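Local coordinates for putative acyl-CoA dehydrogenase (PDB 5JSC), which is a putative member of the acyl-CoA dehydrogenase family, built of helical and beta domains, and binds flavin-adenine dinucleotide, at residues S102-F107 with A224-A229; L94-A99 with A268-A273; G345-I350 with R373-L378; R89-L94 with D259-S264; S116-L121 with F186-A191. All blocks are in the same frame, centred on the assembly; numbering follows the deposited sequence. Where two conformers were deposited one is given.

Interaction 1: residues S102-F107 with A224-A229; sequences SGLADF and APHPLA. With SO4 (sulfate ion), chain S.
O2 of a sulfate ion is gripped twice at the start of helix 103-122, by S102 OG at 2.7 Å and by the backbone N of L104, whose side chain meets H226 across the contact, at 3.0 Å. G103 N binds O4 of the same ion. S102 is the N-cap, and its OG accepts a nearly straight bond from A105 N (3.0 Å, 169° at the hydrogen). The positive end of the helix dipole probably helps hold the anion, which is likely to come from the crystallisation liquor.

The contact itself is carried by two rings. F107 and H226 form an offset stack, with centroids 4.5 Å apart and planes at 5°. With CG of F107 anti to the backbone N (chi1 -176°), the ring is carried toward H226. The offset brings H226 CB over the F107 face, 3.8 Å from its centroid, as a CH-pi contact. P227 CD packs on F107 CE1 at 3.8 Å. L104 CD2 sits 3.7 Å from H226 ND1. H226 NE2 is hydrogen-bonded to E374, which probably helps fix the turn of the imidazole.

Helix 53-66 packs on L104 and P227, and helix 88-101 packs on A105 and D106. After P227 the chain enters strand 228-233, where L228 touches FAD.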
# COMPACT_ATOMS: atom_id res chain seq x y z
N SER C 102 -9.41 -5.39 27.16
CA SER C 102 -8.23 -5.83 27.90
C SER C 102 -7.53 -6.95 27.15
O SER C 102 -8.11 -8.03 26.96
CB SER C 102 -8.62 -6.32 29.29
OG SER C 102 -7.54 -7.02 29.88
N GLY C 103 -6.27 -6.72 26.77
CA GLY C 103 -5.50 -7.80 26.19
C GLY C 103 -5.25 -8.95 27.15
O GLY C 103 -5.16 -10.10 26.74
N LEU C 104 -5.13 -8.64 28.45
CA LEU C 104 -4.92 -9.69 29.44
C LEU C 104 -6.13 -10.61 29.55
O LEU C 104 -5.99 -11.84 29.61
CB LEU C 104 -4.61 -9.08 30.81
CG LEU C 104 -3.39 -8.16 30.92
CD1 LEU C 104 -3.44 -7.35 32.21
CD2 LEU C 104 -2.12 -8.97 30.85
N ALA C 105 -7.33 -10.03 29.59
CA ALA C 105 -8.54 -10.84 29.70
C ALA C 105 -8.76 -11.67 28.45
O ALA C 105 -9.15 -12.85 28.53
CB ALA C 105 -9.74 -9.93 29.96
N ASP C 106 -8.51 -11.10 27.27
CA ASP C 106 -8.59 -11.87 26.04
C ASP C 106 -7.64 -13.06 26.07
O ASP C 106 -8.02 -14.19 25.74
CB ASP C 106 -8.29 -10.99 24.83
CG ASP C 106 -8.08 -11.81 23.58
OD1 ASP C 106 -9.07 -12.41 23.11
OD2 ASP C 106 -6.93 -11.89 23.08
N PHE C 107 -6.38 -12.80 26.46
CA PHE C 107 -5.37 -13.85 26.52
C PHE C 107 -5.81 -14.99 27.44
O PHE C 107 -5.66 -16.17 27.10
CB PHE C 107 -4.05 -13.23 27.02
CG PHE C 107 -2.89 -14.17 27.06
CD1 PHE C 107 -2.61 -14.90 28.20
CD2 PHE C 107 -2.03 -14.28 25.97
CE1 PHE C 107 -1.52 -15.75 28.25
CE2 PHE C 107 -0.93 -15.13 26.01
CZ PHE C 107 -0.68 -15.86 27.16
N ALA C 224 4.12 -6.67 24.78
CA ALA C 224 2.89 -6.58 25.55
C ALA C 224 2.89 -7.77 26.50
O ALA C 224 2.61 -8.90 26.07
CB ALA C 224 1.65 -6.61 24.65
N PRO C 225 3.24 -7.58 27.77
CA PRO C 225 3.56 -8.73 28.63
C PRO C 225 2.37 -9.65 28.85
O PRO C 225 1.25 -9.21 29.12
CB PRO C 225 3.99 -8.07 29.95
CG PRO C 225 4.40 -6.71 29.60
CD PRO C 225 3.58 -6.30 28.41
N HIS C 226 2.64 -10.95 28.72
CA HIS C 226 1.73 -12.03 29.06
C HIS C 226 2.58 -13.16 29.61
O HIS C 226 3.79 -13.20 29.37
CB HIS C 226 0.95 -12.51 27.83
CG HIS C 226 0.03 -11.48 27.25
ND1 HIS C 226 -1.10 -11.04 27.90
CD2 HIS C 226 0.08 -10.81 26.07
CE1 HIS C 226 -1.70 -10.13 27.15
NE2 HIS C 226 -1.02 -9.98 26.03
N PRO C 227 1.99 -14.08 30.37
CA PRO C 227 2.78 -15.21 30.90
C PRO C 227 3.29 -16.09 29.77
O PRO C 227 2.51 -16.65 29.00
CB PRO C 227 1.79 -15.95 31.79
CG PRO C 227 0.66 -15.01 32.02
CD PRO C 227 0.60 -14.07 30.87
N LEU C 228 4.62 -16.21 29.68
CA LEU C 228 5.27 -16.95 28.60
C LEU C 228 6.51 -17.64 29.16
O LEU C 228 7.19 -17.08 30.02
CB LEU C 228 5.68 -16.04 27.44
CG LEU C 228 4.67 -15.57 26.39
CD1 LEU C 228 5.31 -14.48 25.55
CD2 LEU C 228 4.27 -16.74 25.53
N ALA C 229 6.80 -18.84 28.67
CA ALA C 229 8.00 -19.51 29.16
C ALA C 229 8.64 -20.38 28.09
O ALA C 229 8.00 -20.79 27.11
CB ALA C 229 7.73 -20.36 30.40
S SO4 S . -4.67 -4.57 29.32
O1 SO4 S . -5.43 -3.64 30.16
O2 SO4 S . -5.08 -5.93 29.63
O3 SO4 S . -3.24 -4.40 29.58
O4 SO4 S . -4.95 -4.30 27.91

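Interaction 2: residues L94-A99 with A268-A273; sequences LRETLA and ASLGFA. With EDO (1,2-ethanediol), chain O.
CG of E96 is anti to the backbone N (chi1 -178°), and the chain beyond it is extended. CG of L270 is likewise anti to its own N (chi1 169°). The two side chains meet at an oblique angle, with E96 OE1 3.5 Å from L270 CD2. A 1,2-ethanediol, probably from the crystallisation liquor, spans the carboxylate: its O1 donates to E96 OE1 at 2.8 Å and its O2 to E96 OE2. Y319 OH also bonds OE1, and R274 NE makes a salt bridge to OE2. These partners probably offset the charge of the buried carboxylate.

G271 lets the two backbones come very close. The CA atoms of E96 and G271 are 4.2 Å apart, and the axes of the short helical segments approach to 6.9 Å, crossing at -32°. G271 CA makes a CA-H...O contact of 3.3 Å with E96 O.

A99 fills the other half of the interface. Its CB lies over the centre of the F272 ring, 3.7 Å from the centroid, in a CH-pi contact. The same CB sits 3.4 Å from A268 O. A268 CB packs in turn against the R95 guanidinium, 3.6 Å from NH2. R95 itself is held by a salt bridge to D106.

The contact joins helix 88-101 to the long helix 250-286. L94 and T97 face helix 28-44, L98 leans on helix 103-122, and S269 and A273 pack on helix 332-356.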
# COMPACT_ATOMS: atom_id res chain seq x y z
N LEU C 94 -16.60 -13.59 22.24
CA LEU C 94 -15.96 -13.44 23.55
C LEU C 94 -14.58 -12.81 23.42
O LEU C 94 -14.26 -11.84 24.11
CB LEU C 94 -15.87 -14.79 24.25
CG LEU C 94 -17.23 -15.39 24.66
CD1 LEU C 94 -17.03 -16.80 25.18
CD2 LEU C 94 -17.92 -14.52 25.71
N ARG C 95 -13.73 -13.35 22.52
CA ARG C 95 -12.40 -12.76 22.36
C ARG C 95 -12.48 -11.34 21.82
O ARG C 95 -11.74 -10.46 22.27
CB ARG C 95 -11.55 -13.63 21.43
CG ARG C 95 -11.02 -14.89 22.08
CD ARG C 95 -9.78 -15.40 21.31
NE ARG C 95 -8.60 -14.57 21.56
CZ ARG C 95 -7.37 -14.87 21.13
NH1 ARG C 95 -7.17 -15.99 20.43
NH2 ARG C 95 -6.35 -14.07 21.42
N GLU C 96 -13.37 -11.10 20.85
CA GLU C 96 -13.51 -9.74 20.31
C GLU C 96 -13.85 -8.75 21.42
O GLU C 96 -13.22 -7.70 21.55
CB GLU C 96 -14.57 -9.71 19.21
CG GLU C 96 -14.70 -8.32 18.63
CD GLU C 96 -15.90 -8.15 17.72
OE1 GLU C 96 -16.36 -9.14 17.11
OE2 GLU C 96 -16.38 -7.01 17.60
N THR C 97 -14.85 -9.08 22.25
CA THR C 97 -15.27 -8.16 23.29
C THR C 97 -14.20 -8.02 24.37
O THR C 97 -13.91 -6.91 24.82
CB THR C 97 -16.59 -8.63 23.91
OG1 THR C 97 -17.54 -8.82 22.86
CG2 THR C 97 -17.14 -7.59 24.90
N LEU C 98 -13.61 -9.14 24.79
CA LEU C 98 -12.56 -9.05 25.81
C LEU C 98 -11.39 -8.22 25.31
O LEU C 98 -10.92 -7.32 26.01
CB LEU C 98 -12.10 -10.45 26.21
CG LEU C 98 -13.07 -11.23 27.09
CD1 LEU C 98 -12.67 -12.70 27.12
CD2 LEU C 98 -13.13 -10.65 28.50
N ALA C 99 -10.92 -8.50 24.09
CA ALA C 99 -9.78 -7.75 23.55
C ALA C 99 -10.09 -6.27 23.44
O ALA C 99 -9.20 -5.42 23.65
CB ALA C 99 -9.39 -8.31 22.18
N ALA C 268 -9.91 -11.46 18.14
CA ALA C 268 -9.20 -10.61 19.10
C ALA C 268 -8.59 -9.40 18.40
O ALA C 268 -8.68 -8.28 18.90
CB ALA C 268 -8.11 -11.40 19.83
N SER C 269 -7.98 -9.62 17.23
CA SER C 269 -7.43 -8.51 16.45
C SER C 269 -8.50 -7.47 16.17
O SER C 269 -8.28 -6.26 16.32
CB SER C 269 -6.88 -9.03 15.12
OG SER C 269 -5.84 -9.97 15.31
N LEU C 270 -9.67 -7.93 15.76
CA LEU C 270 -10.80 -7.06 15.48
C LEU C 270 -11.21 -6.27 16.72
O LEU C 270 -11.50 -5.07 16.62
CB LEU C 270 -11.96 -7.92 14.97
CG LEU C 270 -13.34 -7.29 14.85
CD1 LEU C 270 -13.31 -6.14 13.85
CD2 LEU C 270 -14.35 -8.36 14.41
N GLY C 271 -11.25 -6.92 17.88
CA GLY C 271 -11.58 -6.21 19.11
C GLY C 271 -10.59 -5.11 19.44
O GLY C 271 -10.96 -3.99 19.80
N PHE C 272 -9.29 -5.42 19.34
CA PHE C 272 -8.27 -4.38 19.51
C PHE C 272 -8.49 -3.24 18.53
O PHE C 272 -8.40 -2.06 18.90
CB PHE C 272 -6.87 -4.98 19.33
CG PHE C 272 -6.46 -5.93 20.43
CD1 PHE C 272 -6.64 -5.60 21.78
CD2 PHE C 272 -5.86 -7.15 20.12
CE1 PHE C 272 -6.25 -6.48 22.78
CE2 PHE C 272 -5.47 -8.03 21.12
CZ PHE C 272 -5.67 -7.70 22.46
N ALA C 273 -8.79 -3.56 17.26
CA ALA C 273 -9.04 -2.52 16.27
C ALA C 273 -10.26 -1.67 16.64
O ALA C 273 -10.24 -0.44 16.48
CB ALA C 273 -9.22 -3.14 14.88
C1 EDO O . -19.14 -8.27 15.11
O1 EDO O . -17.78 -7.84 15.11
C2 EDO O . -19.70 -8.24 16.52
O2 EDO O . -19.27 -7.05 17.19

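Interaction 3: residues G345-I350 with R373-L378; sequences GAQQVI and REIRAL
The Q347 amide and the R376 guanidinium do not stack: their planes are 71° apart. Q347 OE1 meets the aliphatic part of R376, 3.3 Å from CD. I375 CG2 lies on the other side of the amide plane from R376 CD and is 3.6 Å from OE1. The bend of Q347 at chi2 (85°) places CD, the amide carbon, 3.8 Å from I375 CG2.

I375 carries the apolar half of the contact, wedged against the neighbouring helix. Its CD1 touches A346 CB at 3.6 Å. I350 CD1 reaches its branch point, 3.5 Å from I375 CB. CG1 of I375 is anti to the backbone N (chi1 -169°) and rests near Q347 N.

The hydrogen-bond partners of the two polar groups lie outside these segments. Q347 OE1 accepts from R379, and Q347 NE2 bonds Y372 of the second subunit. R376 makes a salt bridge to D351 and a hydrogen bond to Q355, both of the second subunit.

The chemistry is thus split. An isoleucine between two side chains of helix 332-356 joins the helices within the chain, while the amide and guanidinium spend their hydrogen bonds largely on the subunit interface.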
# COMPACT_ATOMS: atom_id res chain seq x y z
N GLY C 345 -4.83 -5.88 9.38
CA GLY C 345 -5.67 -4.70 9.36
C GLY C 345 -5.70 -3.99 10.70
O GLY C 345 -5.64 -2.75 10.76
N ALA C 346 -5.78 -4.75 11.80
CA ALA C 346 -5.80 -4.12 13.12
C ALA C 346 -4.52 -3.35 13.37
O ALA C 346 -4.54 -2.28 13.99
CB ALA C 346 -6.00 -5.16 14.21
N GLN C 347 -3.38 -3.86 12.89
CA GLN C 347 -2.13 -3.11 13.00
C GLN C 347 -2.28 -1.74 12.37
O GLN C 347 -1.88 -0.73 12.95
CB GLN C 347 -0.99 -3.89 12.34
CG GLN C 347 0.37 -3.17 12.39
CD GLN C 347 1.12 -3.43 13.68
OE1 GLN C 347 1.26 -4.58 14.11
NE2 GLN C 347 1.60 -2.36 14.32
N GLN C 348 -2.87 -1.70 11.17
CA GLN C 348 -3.03 -0.43 10.46
C GLN C 348 -3.99 0.49 11.18
O GLN C 348 -3.76 1.70 11.25
CB GLN C 348 -3.54 -0.70 9.04
CG GLN C 348 -2.55 -1.46 8.19
CD GLN C 348 -3.16 -1.90 6.88
OE1 GLN C 348 -4.39 -2.00 6.75
NE2 GLN C 348 -2.31 -2.17 5.89
N VAL C 349 -5.11 -0.05 11.69
CA VAL C 349 -6.09 0.76 12.40
C VAL C 349 -5.47 1.37 13.65
O VAL C 349 -5.63 2.56 13.93
CB VAL C 349 -7.32 -0.09 12.75
CG1 VAL C 349 -8.29 0.70 13.63
CG2 VAL C 349 -8.00 -0.56 11.47
N ILE C 350 -4.78 0.54 14.42
CA ILE C 350 -4.14 0.99 15.65
C ILE C 350 -3.08 2.03 15.34
O ILE C 350 -2.98 3.06 16.02
CB ILE C 350 -3.57 -0.23 16.41
CG1 ILE C 350 -4.74 -1.05 16.97
CG2 ILE C 350 -2.62 0.20 17.50
CD1 ILE C 350 -4.33 -2.46 17.40
N ARG C 373 1.49 -1.82 21.15
CA ARG C 373 2.29 -2.95 21.62
C ARG C 373 1.53 -4.26 21.54
O ARG C 373 2.10 -5.29 21.15
CB ARG C 373 2.78 -2.69 23.04
CG ARG C 373 3.78 -1.53 23.08
CD ARG C 373 4.45 -1.38 24.44
NE ARG C 373 3.58 -0.68 25.36
CZ ARG C 373 2.92 -1.26 26.35
NH1 ARG C 373 3.06 -2.57 26.58
NH2 ARG C 373 2.14 -0.53 27.13
N GLU C 374 0.24 -4.25 21.89
CA GLU C 374 -0.52 -5.49 22.00
C GLU C 374 -0.69 -6.18 20.65
O GLU C 374 -0.66 -7.41 20.57
CB GLU C 374 -1.88 -5.18 22.61
CG GLU C 374 -2.67 -6.42 22.98
CD GLU C 374 -2.19 -7.01 24.29
OE1 GLU C 374 -2.24 -6.29 25.32
OE2 GLU C 374 -1.75 -8.17 24.30
N ILE C 375 -0.90 -5.41 19.58
CA ILE C 375 -1.31 -6.05 18.33
C ILE C 375 -0.15 -6.79 17.65
O ILE C 375 -0.40 -7.73 16.90
CB ILE C 375 -1.93 -5.01 17.38
CG1 ILE C 375 -2.62 -5.70 16.18
CG2 ILE C 375 -0.89 -3.98 16.91
CD1 ILE C 375 -3.75 -6.64 16.57
N ARG C 376 1.10 -6.40 17.92
CA ARG C 376 2.18 -6.82 17.04
C ARG C 376 2.34 -8.33 17.02
O ARG C 376 2.57 -8.93 15.96
CB ARG C 376 3.49 -6.13 17.44
CG ARG C 376 4.62 -6.31 16.42
CD ARG C 376 4.18 -5.84 15.04
NE ARG C 376 5.11 -6.12 13.95
CZ ARG C 376 5.14 -7.29 13.30
NH1 ARG C 376 4.37 -8.29 13.69
NH2 ARG C 376 5.97 -7.47 12.27
N ALA C 377 2.18 -8.99 18.18
CA ALA C 377 2.37 -10.43 18.24
C ALA C 377 1.27 -11.21 17.52
O ALA C 377 1.51 -12.35 17.13
CB ALA C 377 2.43 -10.92 19.69
N LEU C 378 0.09 -10.62 17.32
CA LEU C 378 -1.00 -11.39 16.72
C LEU C 378 -0.76 -11.66 15.24
O LEU C 378 -1.43 -12.52 14.67
CB LEU C 378 -2.35 -10.70 16.92
CG LEU C 378 -2.99 -10.91 18.31
CD1 LEU C 378 -2.23 -10.22 19.43
CD2 LEU C 378 -4.45 -10.49 18.32

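Interaction 4: residues R89-L94 with D259-S264; sequences RAVCLL and DIFRTS. With SO4 (sulfate ion), chain Q.
C92 and T263 make the tighter part of this contact. C92 SG lies 3.6 Å from T263 O and 3.7 Å from T263 CG2. With SG anti to the carbonyl carbon of C92 (chi1 -75°), the sulfur is set against T263. The nearest CA atoms are those of C92 and S264, 4.8 Å apart.

The neighbouring part is looser. V91 CG1 rests on S264 CB at 3.9 Å, but its approach to F261 CE1 is 4.3 Å. The axes of the short helical segments come no nearer than 9.2 Å and cross at -38°. The touching residues are V91 and C92 in the middle of 89-94, with F261, T263 and S264 in the later part of 259-264.

The R89 side chain leaves its helix on the side away from 259-264, and its guanidinium binds a sulfate ion probably taken up from the crystallisation liquor. R89 NH1 donates to sulfate O4 at 2.8 Å and R89 NH2 to sulfate O2, both nearly straight. D326 forms a salt bridge with R89 NE on the same side chain, and Q327 also binds the sulfate.

The segments meet by van der Waals contact, including C92 SG on T263 O. The hydroxyl of S264 is turned back to its own helix and bonds F261 O at 2.7 Å, in the carbonyl plane and on a lone pair. R95 NH1 is a second partner of S264 OG. The buried serine is therefore satisfied without a bond to V91 or C92.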
# COMPACT_ATOMS: atom_id res chain seq x y z
N ARG C 89 -18.69 -18.90 16.61
CA ARG C 89 -19.18 -17.53 16.68
C ARG C 89 -19.15 -17.01 18.12
O ARG C 89 -18.79 -15.86 18.37
CB ARG C 89 -20.59 -17.45 16.11
CG ARG C 89 -20.61 -17.63 14.58
CD ARG C 89 -22.01 -17.87 14.04
NE ARG C 89 -22.47 -19.22 14.36
CZ ARG C 89 -23.67 -19.69 14.06
NH1 ARG C 89 -24.55 -18.91 13.44
NH2 ARG C 89 -23.99 -20.94 14.38
N ALA C 90 -19.53 -17.86 19.08
CA ALA C 90 -19.48 -17.46 20.48
C ALA C 90 -18.06 -17.19 20.94
O ALA C 90 -17.78 -16.16 21.56
CB ALA C 90 -20.15 -18.51 21.35
N VAL C 91 -17.13 -18.12 20.65
CA VAL C 91 -15.74 -17.91 21.06
C VAL C 91 -15.19 -16.62 20.46
O VAL C 91 -14.49 -15.84 21.13
CB VAL C 91 -14.87 -19.12 20.69
CG1 VAL C 91 -13.39 -18.80 20.95
CG2 VAL C 91 -15.29 -20.35 21.49
N CYS C 92 -15.52 -16.35 19.20
CA CYS C 92 -15.06 -15.13 18.55
C CYS C 92 -15.65 -13.88 19.20
O CYS C 92 -14.93 -12.91 19.43
CB CYS C 92 -15.39 -15.19 17.06
SG CYS C 92 -14.29 -16.30 16.15
N LEU C 93 -16.95 -13.89 19.49
CA LEU C 93 -17.54 -12.73 20.15
C LEU C 93 -16.92 -12.50 21.53
O LEU C 93 -16.75 -11.35 21.96
CB LEU C 93 -19.06 -12.90 20.27
CG LEU C 93 -19.85 -12.71 18.97
CD1 LEU C 93 -21.29 -13.21 19.14
CD2 LEU C 93 -19.83 -11.26 18.55
N LEU C 94 -16.60 -13.59 22.24
CA LEU C 94 -15.96 -13.44 23.55
C LEU C 94 -14.58 -12.81 23.42
O LEU C 94 -14.26 -11.84 24.11
CB LEU C 94 -15.87 -14.79 24.25
CG LEU C 94 -17.23 -15.39 24.66
CD1 LEU C 94 -17.03 -16.80 25.18
CD2 LEU C 94 -17.92 -14.52 25.71
N ASP C 259 -6.95 -24.73 13.55
CA ASP C 259 -8.02 -24.35 12.63
C ASP C 259 -9.23 -23.80 13.38
O ASP C 259 -9.94 -22.94 12.87
CB ASP C 259 -8.45 -25.54 11.78
CG ASP C 259 -7.51 -25.79 10.62
OD1 ASP C 259 -6.70 -24.89 10.29
OD2 ASP C 259 -7.60 -26.89 10.03
N ILE C 260 -9.48 -24.31 14.59
CA ILE C 260 -10.54 -23.74 15.41
C ILE C 260 -10.17 -22.34 15.86
O ILE C 260 -10.93 -21.38 15.68
CB ILE C 260 -10.81 -24.64 16.63
CG1 ILE C 260 -11.16 -26.06 16.19
CG2 ILE C 260 -11.90 -24.03 17.52
CD1 ILE C 260 -11.32 -27.01 17.34
N PHE C 261 -9.00 -22.18 16.46
CA PHE C 261 -8.77 -20.95 17.18
C PHE C 261 -8.10 -19.85 16.36
O PHE C 261 -8.08 -18.71 16.82
CB PHE C 261 -8.00 -21.26 18.47
CG PHE C 261 -8.85 -22.01 19.46
CD1 PHE C 261 -9.81 -21.35 20.20
CD2 PHE C 261 -8.76 -23.39 19.57
CE1 PHE C 261 -10.63 -22.03 21.07
CE2 PHE C 261 -9.58 -24.08 20.45
CZ PHE C 261 -10.52 -23.40 21.20
N ARG C 262 -7.63 -20.13 15.14
CA ARG C 262 -7.13 -19.03 14.31
C ARG C 262 -8.21 -17.98 14.06
O ARG C 262 -7.92 -16.78 14.07
CB ARG C 262 -6.55 -19.54 12.99
CG ARG C 262 -5.08 -19.96 13.08
CD ARG C 262 -4.62 -20.68 11.82
NE ARG C 262 -3.25 -21.15 11.96
CZ ARG C 262 -2.67 -22.00 11.12
NH1 ARG C 262 -3.35 -22.50 10.09
NH2 ARG C 262 -1.41 -22.37 11.32
N THR C 263 -9.46 -18.40 13.85
CA THR C 263 -10.51 -17.40 13.67
C THR C 263 -10.70 -16.57 14.93
O THR C 263 -11.02 -15.37 14.85
CB THR C 263 -11.82 -18.08 13.26
OG1 THR C 263 -11.56 -18.99 12.18
CG2 THR C 263 -12.84 -17.04 12.78
N SER C 264 -10.48 -17.17 16.10
CA SER C 264 -10.57 -16.42 17.35
C SER C 264 -9.43 -15.41 17.49
O SER C 264 -9.63 -14.37 18.13
CB SER C 264 -10.62 -17.38 18.55
OG SER C 264 -9.33 -17.76 19.00
S SO4 Q . -27.05 -21.61 12.67
O1 SO4 Q . -28.44 -21.98 12.44
O2 SO4 Q . -26.62 -22.09 13.98
O3 SO4 Q . -26.21 -22.21 11.64
O4 SO4 Q . -26.91 -20.15 12.60

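Interaction 5: residues S116-L121 with F186-A191; sequences SGAISL and FYVVFA
A118 and I119 of the helix meet F186, V188 and F190 of the strand through hydrocarbon groups. I119 and F186 reach toward each other tip to tip, with I119 CD1 3.7 Å from F186 CE1. CG of F186 is set between its backbone N and carbonyl carbon (chi1 66°), and from there the ring meets I119. V188 faces both helix residues with its two methyls: CG1 is 3.9 Å from A118 CB, and CG2 is 4.1 Å from I119 CG1. F190 adds a lighter touch, its CZ 4.5 Å from A118 CB. F186, V188 and F190 are every second residue of the strand, which brings them to the helix side.

The helix runs steeply across the strand. The short segments cross at 73°, with their axes 8.7 Å apart at the closest point. The helix is kinked here, and S116 O accepts from both I119 N and S120 N, at 2.9 Å and 3.1 Å.

A second shell probably helps hold the rings. F186 meets Y131 edge to face and also touches V135, both of helix 125-136. F190 meets the ring of F144. Helix 250-286 adds T257 against A118 and A254 against F190. Backbone bonds from V188 and F190 to A145, and from V189 to F205, set strand 186-192 in its sheet.

This is helix-on-sheet packing between parts of the N-terminal and middle domain families. It fits the acyl-CoA dehydrogenase fold, in which a beta domain lies between two helical ones.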
# COMPACT_ATOMS: atom_id res chain seq x y z
N SER C 116 -6.85 -26.33 25.64
CA SER C 116 -7.64 -27.54 25.83
C SER C 116 -8.21 -28.10 24.54
O SER C 116 -8.78 -29.20 24.57
CB SER C 116 -8.79 -27.29 26.82
OG SER C 116 -9.77 -26.40 26.27
N GLY C 117 -8.09 -27.39 23.42
CA GLY C 117 -8.79 -27.80 22.22
C GLY C 117 -8.39 -29.18 21.73
O GLY C 117 -9.22 -29.93 21.22
N ALA C 118 -7.10 -29.53 21.86
CA ALA C 118 -6.68 -30.86 21.41
C ALA C 118 -7.33 -31.95 22.25
O ALA C 118 -7.51 -33.07 21.76
CB ALA C 118 -5.16 -30.97 21.44
N ILE C 119 -7.69 -31.64 23.50
CA ILE C 119 -8.38 -32.61 24.35
C ILE C 119 -9.85 -32.71 23.95
O ILE C 119 -10.41 -33.81 23.87
CB ILE C 119 -8.22 -32.24 25.84
CG1 ILE C 119 -6.73 -32.12 26.21
CG2 ILE C 119 -8.91 -33.26 26.75
CD1 ILE C 119 -6.48 -31.63 27.63
N SER C 120 -10.50 -31.58 23.68
CA SER C 120 -11.86 -31.62 23.14
C SER C 120 -11.91 -32.44 21.86
O SER C 120 -12.85 -33.21 21.65
CB SER C 120 -12.38 -30.20 22.88
OG SER C 120 -12.68 -29.51 24.08
N LEU C 121 -10.91 -32.28 20.99
CA LEU C 121 -10.92 -32.94 19.70
C LEU C 121 -10.51 -34.40 19.80
O LEU C 121 -11.10 -35.25 19.12
CB LEU C 121 -9.98 -32.21 18.73
CG LEU C 121 -10.45 -30.86 18.19
CD1 LEU C 121 -9.34 -30.23 17.34
CD2 LEU C 121 -11.73 -31.02 17.39
N PHE C 186 -1.40 -27.83 33.11
CA PHE C 186 -1.00 -28.89 32.19
C PHE C 186 -0.65 -28.24 30.86
O PHE C 186 -1.08 -27.11 30.57
CB PHE C 186 -2.10 -29.94 32.01
CG PHE C 186 -3.33 -29.41 31.33
CD1 PHE C 186 -3.43 -29.40 29.94
CD2 PHE C 186 -4.39 -28.90 32.08
CE1 PHE C 186 -4.56 -28.89 29.31
CE2 PHE C 186 -5.52 -28.40 31.46
CZ PHE C 186 -5.60 -28.39 30.07
N TYR C 187 0.10 -28.98 30.06
CA TYR C 187 0.53 -28.58 28.73
C TYR C 187 0.15 -29.68 27.77
O TYR C 187 0.45 -30.85 28.02
CB TYR C 187 2.05 -28.37 28.68
CG TYR C 187 2.54 -27.31 29.63
CD1 TYR C 187 2.86 -27.62 30.95
CD2 TYR C 187 2.67 -25.99 29.21
CE1 TYR C 187 3.30 -26.64 31.82
CE2 TYR C 187 3.11 -25.01 30.07
CZ TYR C 187 3.42 -25.33 31.37
OH TYR C 187 3.84 -24.33 32.23
N VAL C 188 -0.52 -29.33 26.67
CA VAL C 188 -0.64 -30.25 25.54
C VAL C 188 0.66 -30.13 24.74
O VAL C 188 0.93 -29.08 24.14
CB VAL C 188 -1.86 -29.96 24.68
CG1 VAL C 188 -1.86 -30.86 23.45
CG2 VAL C 188 -3.14 -30.20 25.47
N VAL C 189 1.47 -31.18 24.75
CA VAL C 189 2.83 -31.15 24.20
C VAL C 189 2.86 -32.03 22.95
O VAL C 189 2.43 -33.19 22.99
CB VAL C 189 3.87 -31.64 25.22
CG1 VAL C 189 5.28 -31.59 24.62
CG2 VAL C 189 3.80 -30.81 26.50
N PHE C 190 3.42 -31.50 21.87
CA PHE C 190 3.61 -32.26 20.64
C PHE C 190 5.08 -32.63 20.53
O PHE C 190 5.95 -31.78 20.72
CB PHE C 190 3.14 -31.46 19.42
CG PHE C 190 1.68 -31.10 19.50
CD1 PHE C 190 1.27 -29.98 20.21
CD2 PHE C 190 0.72 -31.93 18.93
CE1 PHE C 190 -0.08 -29.66 20.33
CE2 PHE C 190 -0.62 -31.62 19.03
CZ PHE C 190 -1.03 -30.48 19.74
N ALA C 191 5.34 -33.91 20.27
CA ALA C 191 6.71 -34.42 20.31
C ALA C 191 6.89 -35.45 19.21
O ALA C 191 5.94 -36.09 18.76
CB ALA C 191 7.03 -35.05 21.67

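In the fold
Interactions 2 and 4 are successive contacts of helices 88-101 and 250-286, centres 10 Å apart, tied by R95 NH1 to S264 OG at 3.1 Å. R95 also links interaction 2 to interaction 1, with NE 2.7 Å from D106 OD1. Interaction 3 joins interaction 1 through H226 NE2 and E374 OE2, 2.6 Å apart, and meets interaction 2 where F272 CZ packs on E374 CG. Interaction 5 lies apart, about 28 Å from interaction 3 between centres, yet it touches interaction 4 through L121 and I260. L228 of interaction 1 and A377 of interaction 3 each touch a FAD; the F190 side chain of interaction 5 is about 7 Å from a FAD.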